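Local structure of aromatic-amino-acid aminotransferase (Burkholderia pseudomallei, 4F4E) at residues R340-R351 with I398-D409. The protein probably transfers amino groups from aromatic amino acids such as tyrosine to 2-oxoglutarate, as a homodimeric enzyme dependent on pyridoxal phosphate. Residues are numbered along the deposited sequence; the frame is centred on the assembly and turned at random.
Sequences RIRAMRNGLVER and ICVAALNTRNLD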
ATOM      1  N   ARG A 340      27.029  12.945  10.288  1.00 12.99           N
ATOM      2  CA  ARG A 340      27.749  11.728  10.712  0.50 13.12           C
ATOM      3  C   ARG A 340      28.237  10.968   9.494  1.00 12.99           C
ATOM      4  O   ARG A 340      29.361  10.508   9.469  1.00 13.46           O
ATOM      5  CB  ARG A 340      26.937  10.792  11.600  0.50 12.79           C
ATOM      6  CG  ARG A 340      27.852   9.780  12.276  0.50 12.92           C
ATOM      7  CD  ARG A 340      27.119   8.536  12.691  0.50 12.74           C
ATOM      8  NE  ARG A 340      26.660   7.768  11.547  0.50 12.36           N
ATOM      9  CZ  ARG A 340      25.841   6.740  11.653  0.50 12.22           C
ATOM     10  NH1 ARG A 340      25.387   6.375  12.865  0.50 11.88           N
ATOM     11  NH2 ARG A 340      25.484   6.085  10.564  0.50 11.88           N
ATOM     12  N   ILE A 341      27.411  10.874   8.459  1.00 12.30           N
ATOM     13  CA  ILE A 341      27.842  10.241   7.219  1.00 11.93           C
ATOM     14  C   ILE A 341      29.077  10.913   6.646  1.00 12.24           C
ATOM     15  O   ILE A 341      30.001  10.247   6.211  1.00 11.76           O
ATOM     16  CB  ILE A 341      26.704  10.172   6.163  1.00 11.38           C
ATOM     17  CG1 ILE A 341      25.559   9.267   6.637  1.00 11.44           C
ATOM     18  CG2 ILE A 341      27.266   9.716   4.803  1.00 11.20           C
ATOM     19  CD1 ILE A 341      24.279   9.459   5.774  1.00 11.19           C
ATOM     20  N   ARG A 342      29.075  12.237   6.619  1.00 12.85           N
ATOM     21  CA  ARG A 342      30.214  13.011   6.126  1.00 13.94           C
ATOM     22  C   ARG A 342      31.467  12.732   6.966  1.00 13.94           C
ATOM     23  O   ARG A 342      32.574  12.661   6.429  1.00 14.37           O
ATOM     24  CB  ARG A 342      29.895  14.498   6.191  1.00 14.84           C
ATOM     25  CG  ARG A 342      28.860  14.997   5.201  1.00 16.51           C
ATOM     26  CD  ARG A 342      28.680  16.501   5.321  1.00 19.04           C
ATOM     27  NE  ARG A 342      27.768  17.056   4.317  1.00 21.46           N
ATOM     28  CZ  ARG A 342      27.475  18.352   4.217  1.00 24.12           C
ATOM     29  NH1 ARG A 342      27.997  19.247   5.066  1.00 27.28           N
ATOM     30  NH2 ARG A 342      26.690  18.775   3.246  1.00 24.69           N
ATOM     31  N   ALA A 343      31.283  12.608   8.272  1.00 13.49           N
ATOM     32  CA  ALA A 343      32.422  12.357   9.179  1.00 13.87           C
ATOM     33  C   ALA A 343      33.027  10.968   8.858  1.00 13.58           C
ATOM     34  O   ALA A 343      34.267  10.768   8.900  1.00 14.14           O
ATOM     35  CB  ALA A 343      31.960  12.380  10.628  1.00 13.67           C
ATOM     36  N   MET A 344      32.154  10.023   8.532  1.00 12.80           N
ATOM     37  CA  MET A 344      32.599   8.648   8.234  1.00 12.87           C
ATOM     38  C   MET A 344      33.294   8.624   6.890  1.00 12.61           C
ATOM     39  O   MET A 344      34.341   7.968   6.741  1.00 12.55           O
ATOM     40  CB  MET A 344      31.435   7.645   8.285  1.00 12.56           C
ATOM     41  CG  MET A 344      30.832   7.414   9.656  1.00 13.42           C
ATOM     42  SD  MET A 344      32.018   6.791  10.863  1.00 15.45           S
ATOM     43  CE  MET A 344      32.571   8.301  11.641  1.00 16.44           C
ATOM     44  N   ARG A 345      32.721   9.323   5.902  1.00 12.78           N
ATOM     45  CA  ARG A 345      33.367   9.451   4.605  1.00 13.13           C
ATOM     46  C   ARG A 345      34.776  10.015   4.802  1.00 13.54           C
ATOM     47  O   ARG A 345      35.784   9.452   4.311  1.00 13.50           O
ATOM     48  CB  ARG A 345      32.592  10.402   3.671  1.00 13.22           C
ATOM     49  CG  ARG A 345      31.303   9.796   3.170  1.00 12.85           C
ATOM     50  CD  ARG A 345      30.550  10.748   2.226  1.00 12.74           C
ATOM     51  NE  ARG A 345      29.315  10.145   1.713  1.00 12.40           N
ATOM     52  CZ  ARG A 345      29.271   9.218   0.764  1.00 12.18           C
ATOM     53  NH1 ARG A 345      30.390   8.770   0.208  1.00 11.94           N
ATOM     54  NH2 ARG A 345      28.088   8.725   0.364  1.00 12.24           N
ATOM     55  N   ASN A 346      34.874  11.123   5.522  1.00 14.77           N
ATOM     56  CA  ASN A 346      36.188  11.771   5.607  1.00 15.87           C
ATOM     57  C   ASN A 346      37.158  10.941   6.458  1.00 15.79           C
ATOM     58  O   ASN A 346      38.371  10.920   6.161  1.00 16.39           O
ATOM     59  CB  ASN A 346      36.154  13.188   6.160  1.00 17.36           C
ATOM     60  CG  ASN A 346      37.499  13.878   5.989  1.00 19.84           C
ATOM     61  OD1 ASN A 346      38.107  13.841   4.893  1.00 21.83           O
ATOM     62  ND2 ASN A 346      38.018  14.434   7.071  1.00 21.12           N
ATOM     63  N   GLY A 347      36.627  10.304   7.493  1.00 15.20           N
ATOM     64  CA  GLY A 347      37.457   9.442   8.338  1.00 15.10           C
ATOM     65  C   GLY A 347      38.004   8.274   7.537  1.00 14.54           C
ATOM     66  O   GLY A 347      39.141   7.882   7.740  1.00 15.64           O
ATOM     67  N   LEU A 348      37.210   7.703   6.629  1.00 13.47           N
ATOM     68  CA  LEU A 348      37.693   6.598   5.799  1.00 13.22           C
ATOM     69  C   LEU A 348      38.766   7.101   4.851  1.00 13.74           C
ATOM     70  O   LEU A 348      39.855   6.508   4.706  1.00 13.47           O
ATOM     71  CB  LEU A 348      36.551   5.906   5.051  1.00 12.76           C
ATOM     72  CG  LEU A 348      36.876   4.686   4.164  1.00 13.05           C
ATOM     73  CD1 LEU A 348      37.474   3.503   4.945  1.00 12.67           C
ATOM     74  CD2 LEU A 348      35.642   4.263   3.389  1.00 12.72           C
ATOM     75  N   VAL A 349      38.511   8.243   4.211  1.00 13.40           N
ATOM     76  CA  VAL A 349      39.524   8.802   3.322  1.00 14.52           C
ATOM     77  C   VAL A 349      40.848   9.066   4.044  1.00 15.81           C
ATOM     78  O   VAL A 349      41.909   8.672   3.564  1.00 16.08           O
ATOM     79  CB  VAL A 349      39.020  10.109   2.680  1.00 14.15           C
ATOM     80  CG1 VAL A 349      40.114  10.719   1.811  1.00 14.19           C
ATOM     81  CG2 VAL A 349      37.747   9.824   1.834  1.00 13.17           C
ATOM     82  N   GLU A 350      40.777   9.705   5.207  1.00 17.89           N
ATOM     83  CA  GLU A 350      42.001  10.012   5.959  1.00 19.72           C
ATOM     84  C   GLU A 350      42.776   8.732   6.297  1.00 18.69           C
ATOM     85  O   GLU A 350      44.018   8.691   6.195  1.00 18.35           O
ATOM     86  CB  GLU A 350      41.701  10.725   7.272  1.00 23.21           C
ATOM     87  CG  GLU A 350      41.210  12.164   7.228  1.00 26.99           C
ATOM     88  CD  GLU A 350      40.565  12.582   8.574  1.00 31.17           C
ATOM     89  OE1 GLU A 350      40.168  11.700   9.389  1.00 31.84           O
ATOM     90  OE2 GLU A 350      40.449  13.801   8.824  1.00 35.37           O
ATOM     91  N   ARG A 351      42.052   7.722   6.768  1.00 16.68           N
ATOM     92  CA  ARG A 351      42.668   6.480   7.202  1.00 16.54           C
ATOM     93  C   ARG A 351      43.331   5.711   6.071  1.00 16.74           C
ATOM     94  O   ARG A 351      44.415   5.150   6.259  1.00 15.78           O
ATOM     95  CB  ARG A 351      41.631   5.607   7.915  1.00 16.25           C
ATOM     96  CG  ARG A 351      41.293   6.141   9.293  1.00 16.46           C
ATOM     97  CD  ARG A 351      40.024   5.509   9.801  1.00 16.76           C
ATOM     98  NE  ARG A 351      39.780   5.809  11.194  1.00 17.42           N
ATOM     99  CZ  ARG A 351      39.429   7.000  11.661  1.00 18.16           C
ATOM    100  NH1 ARG A 351      39.227   8.047  10.860  1.00 18.20           N
ATOM    101  NH2 ARG A 351      39.279   7.154  12.953  1.00 18.68           N
ATOM    102  N   ILE A 398      29.200   0.119  -0.958  1.00 10.67           N
ATOM    103  CA  ILE A 398      29.204   0.123   0.528  1.00 10.35           C
ATOM    104  C   ILE A 398      28.170   1.169   1.018  1.00 10.21           C
ATOM    105  O   ILE A 398      27.971   2.211   0.378  1.00  9.95           O
ATOM    106  CB  ILE A 398      30.611   0.377   1.127  1.00 10.93           C
ATOM    107  CG1 ILE A 398      31.205   1.732   0.710  1.00 10.78           C
ATOM    108  CG2 ILE A 398      31.567  -0.767   0.731  1.00 10.75           C
ATOM    109  CD1 ILE A 398      32.444   2.126   1.527  1.00 11.22           C
ATOM    110  N   CYS A 399      27.499   0.832   2.118  1.00 10.50           N
ATOM    111  CA  CYS A 399      26.652   1.733   2.842  1.00 10.67           C
ATOM    112  C   CYS A 399      27.497   2.460   3.887  1.00 10.89           C
ATOM    113  O   CYS A 399      27.866   1.889   4.917  1.00 11.49           O
ATOM    114  CB  CYS A 399      25.523   0.967   3.506  1.00 10.76           C
ATOM    115  SG  CYS A 399      24.309   2.056   4.273  1.00 11.31           S
ATOM    116  N   VAL A 400      27.895   3.674   3.538  1.00 11.06           N
ATOM    117  CA  VAL A 400      28.663   4.513   4.400  0.70 11.60           C
ATOM    118  C   VAL A 400      27.865   4.902   5.638  1.00 12.02           C
ATOM    119  O   VAL A 400      28.432   5.157   6.676  1.00 12.32           O
ATOM    120  CB  VAL A 400      29.187   5.732   3.606  0.70 11.82           C
ATOM    121  CG1 VAL A 400      29.824   6.737   4.521  0.70 12.50           C
ATOM    122  CG2 VAL A 400      30.212   5.251   2.594  0.70 12.56           C
ATOM    123  N   ALA A 401      26.531   4.878   5.520  1.00 12.51           N
ATOM    124  CA  ALA A 401      25.601   5.049   6.651  1.00 13.22           C
ATOM    125  C   ALA A 401      25.603   3.905   7.661  1.00 14.30           C
ATOM    126  O   ALA A 401      24.948   4.017   8.725  1.00 16.93           O
ATOM    127  CB  ALA A 401      24.168   5.320   6.136  1.00 12.64           C
ATOM    128  N   ALA A 402      26.279   2.796   7.337  1.00 13.19           N
ATOM    129  CA  ALA A 402      26.499   1.687   8.265  1.00 12.92           C
ATOM    130  C   ALA A 402      27.889   1.697   8.952  1.00 12.34           C
ATOM    131  O   ALA A 402      28.204   0.860   9.792  1.00 13.01           O
ATOM    132  CB  ALA A 402      26.246   0.353   7.546  1.00 12.48           C
ATOM    133  N   LEU A 403      28.643   2.734   8.683  1.00 11.91           N
ATOM    134  CA  LEU A 403      29.937   2.966   9.344  1.00 12.55           C
ATOM    135  C   LEU A 403      29.666   3.866  10.551  1.00 12.64           C
ATOM    136  O   LEU A 403      28.812   4.745  10.496  1.00 12.15           O
ATOM    137  CB  LEU A 403      30.900   3.689   8.397  1.00 12.28           C
ATOM    138  CG  LEU A 403      31.352   2.933   7.148  1.00 11.50           C
ATOM    139  CD1 LEU A 403      32.201   3.851   6.256  1.00 11.16           C
ATOM    140  CD2 LEU A 403      32.128   1.707   7.565  1.00 11.57           C
ATOM    141  N   ASN A 404      30.423   3.651  11.601  1.00 13.64           N
ATOM    142  CA  ASN A 404      30.354   4.482  12.771  1.00 14.46           C
ATOM    143  C   ASN A 404      31.700   4.433  13.453  1.00 15.57           C
ATOM    144  O   ASN A 404      32.573   3.665  13.070  1.00 15.28           O
ATOM    145  CB  ASN A 404      29.246   3.958  13.691  1.00 14.59           C
ATOM    146  CG  ASN A 404      29.330   2.466  13.895  1.00 14.96           C
ATOM    147  OD1 ASN A 404      30.250   1.946  14.588  1.00 16.60           O
ATOM    148  ND2 ASN A 404      28.370   1.757  13.330  1.00 14.53           N
ATOM    149  N   THR A 405      31.892   5.245  14.498  1.00 17.33           N
ATOM    150  CA  THR A 405      33.202   5.262  15.175  1.00 17.45           C
ATOM    151  C   THR A 405      33.626   3.881  15.746  1.00 17.20           C
ATOM    152  O   THR A 405      34.804   3.623  15.945  1.00 18.02           O
ATOM    153  CB  THR A 405      33.248   6.286  16.350  1.00 18.67           C
ATOM    154  OG1 THR A 405      32.349   5.853  17.358  1.00 18.93           O
ATOM    155  CG2 THR A 405      32.894   7.681  15.867  1.00 19.42           C
ATOM    156  N   ARG A 406      32.688   3.006  16.046  1.00 16.39           N
ATOM    157  CA  ARG A 406      33.007   1.684  16.512  1.00 16.32           C
ATOM    158  C   ARG A 406      33.537   0.688  15.464  1.00 17.01           C
ATOM    159  O   ARG A 406      34.269  -0.261  15.828  1.00 18.20           O
ATOM    160  CB  ARG A 406      31.816   1.033  17.242  1.00 18.07           C
ATOM    161  N   ASN A 407      33.161   0.845  14.204  1.00 15.18           N
ATOM    162  CA  ASN A 407      33.668  -0.071  13.165  1.00 14.23           C
ATOM    163  C   ASN A 407      34.537   0.580  12.103  1.00 13.47           C
ATOM    164  O   ASN A 407      35.088  -0.136  11.259  1.00 13.07           O
ATOM    165  CB  ASN A 407      32.533  -0.854  12.510  1.00 13.36           C
ATOM    166  CG  ASN A 407      31.600   0.010  11.677  1.00 13.47           C
ATOM    167  OD1 ASN A 407      31.927   1.147  11.291  1.00 13.02           O
ATOM    168  ND2 ASN A 407      30.405  -0.547  11.396  1.00 12.82           N
ATOM    169  N   LEU A 408      34.700   1.896  12.164  1.00 12.99           N
ATOM    170  CA  LEU A 408      35.408   2.629  11.096  1.00 12.77           C
ATOM    171  C   LEU A 408      36.851   2.129  10.939  1.00 12.84           C
ATOM    172  O   LEU A 408      37.326   1.923   9.839  1.00 11.65           O
ATOM    173  CB  LEU A 408      35.373   4.140  11.309  1.00 12.80           C
ATOM    174  CG  LEU A 408      36.079   4.982  10.247  1.00 13.12           C
ATOM    175  CD1 LEU A 408      35.614   4.711   8.823  1.00 12.77           C
ATOM    176  CD2 LEU A 408      35.924   6.435  10.608  1.00 13.40           C
ATOM    177  N   ASP A 409      37.545   1.913  12.047  1.00 13.16           N
ATOM    178  CA  ASP A 409      38.930   1.558  11.956  1.00 14.27           C
ATOM    179  C   ASP A 409      39.099   0.116  11.512  1.00 13.26           C
ATOM    180  O   ASP A 409      40.023  -0.205  10.767  1.00 13.06           O
ATOM    181  CB  ASP A 409      39.627   1.778  13.288  1.00 16.24           C
ATOM    182  CG  ASP A 409      39.522   3.207  13.732  1.00 18.12           C
ATOM    183  OD1 ASP A 409      40.096   4.069  13.125  1.00 20.65           O
ATOM    184  OD2 ASP A 409      38.804   3.484  14.668  1.00 22.75           O
TER
HETATM  185  O   HOH W   1      27.525   6.773   8.906  1.00 18.69           O
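Leu408 enters segment 340-351 of helix 324-354 as a knob into the hole formed by Met344, Gly347, Leu348 and Arg351. Having CG anti to the backbone N (chi1 -180°) directs its branches at the helix: CD1 lies 4.1 Å from Leu348 CB, while CD2 approaches the bare CA of Gly347 and covers the centre of the Arg351 guanidinium face, 3.6 Å above its plane. Met344, bent at chi2 and chi3, lays SD 3.4 Å from Asn404 CA, and its CG packs on Leu403 CB. Further along, in the conformer described, Val400 CG1 rests against both Ile341 CG2 and Arg345 CG, 3.7 Å from the Arg345 carbon. This apolar core is buried; the solvent side is the rim, where partly exposed Arg351 and Asp409 form a salt bridge. Arg351 NE reaches Asp409 OD1 at 2.6 Å, nearly straight (169°) and in the guanidinium plane, yet from above the carboxylate plane, while NH1 grips Gly347 O. At the other end, a water accepts from Arg340 NH2 in the conformer described and donates to Val400 O and Leu403 O; Arg340 NH1 bonds Thr60 O. The contact thus seats the long helix against the end of strand 397-399, which pairs antiparallel with 371-373, and the start of C-terminal helix 408-419, whose Ala412 also touches Leu348 and Arg351.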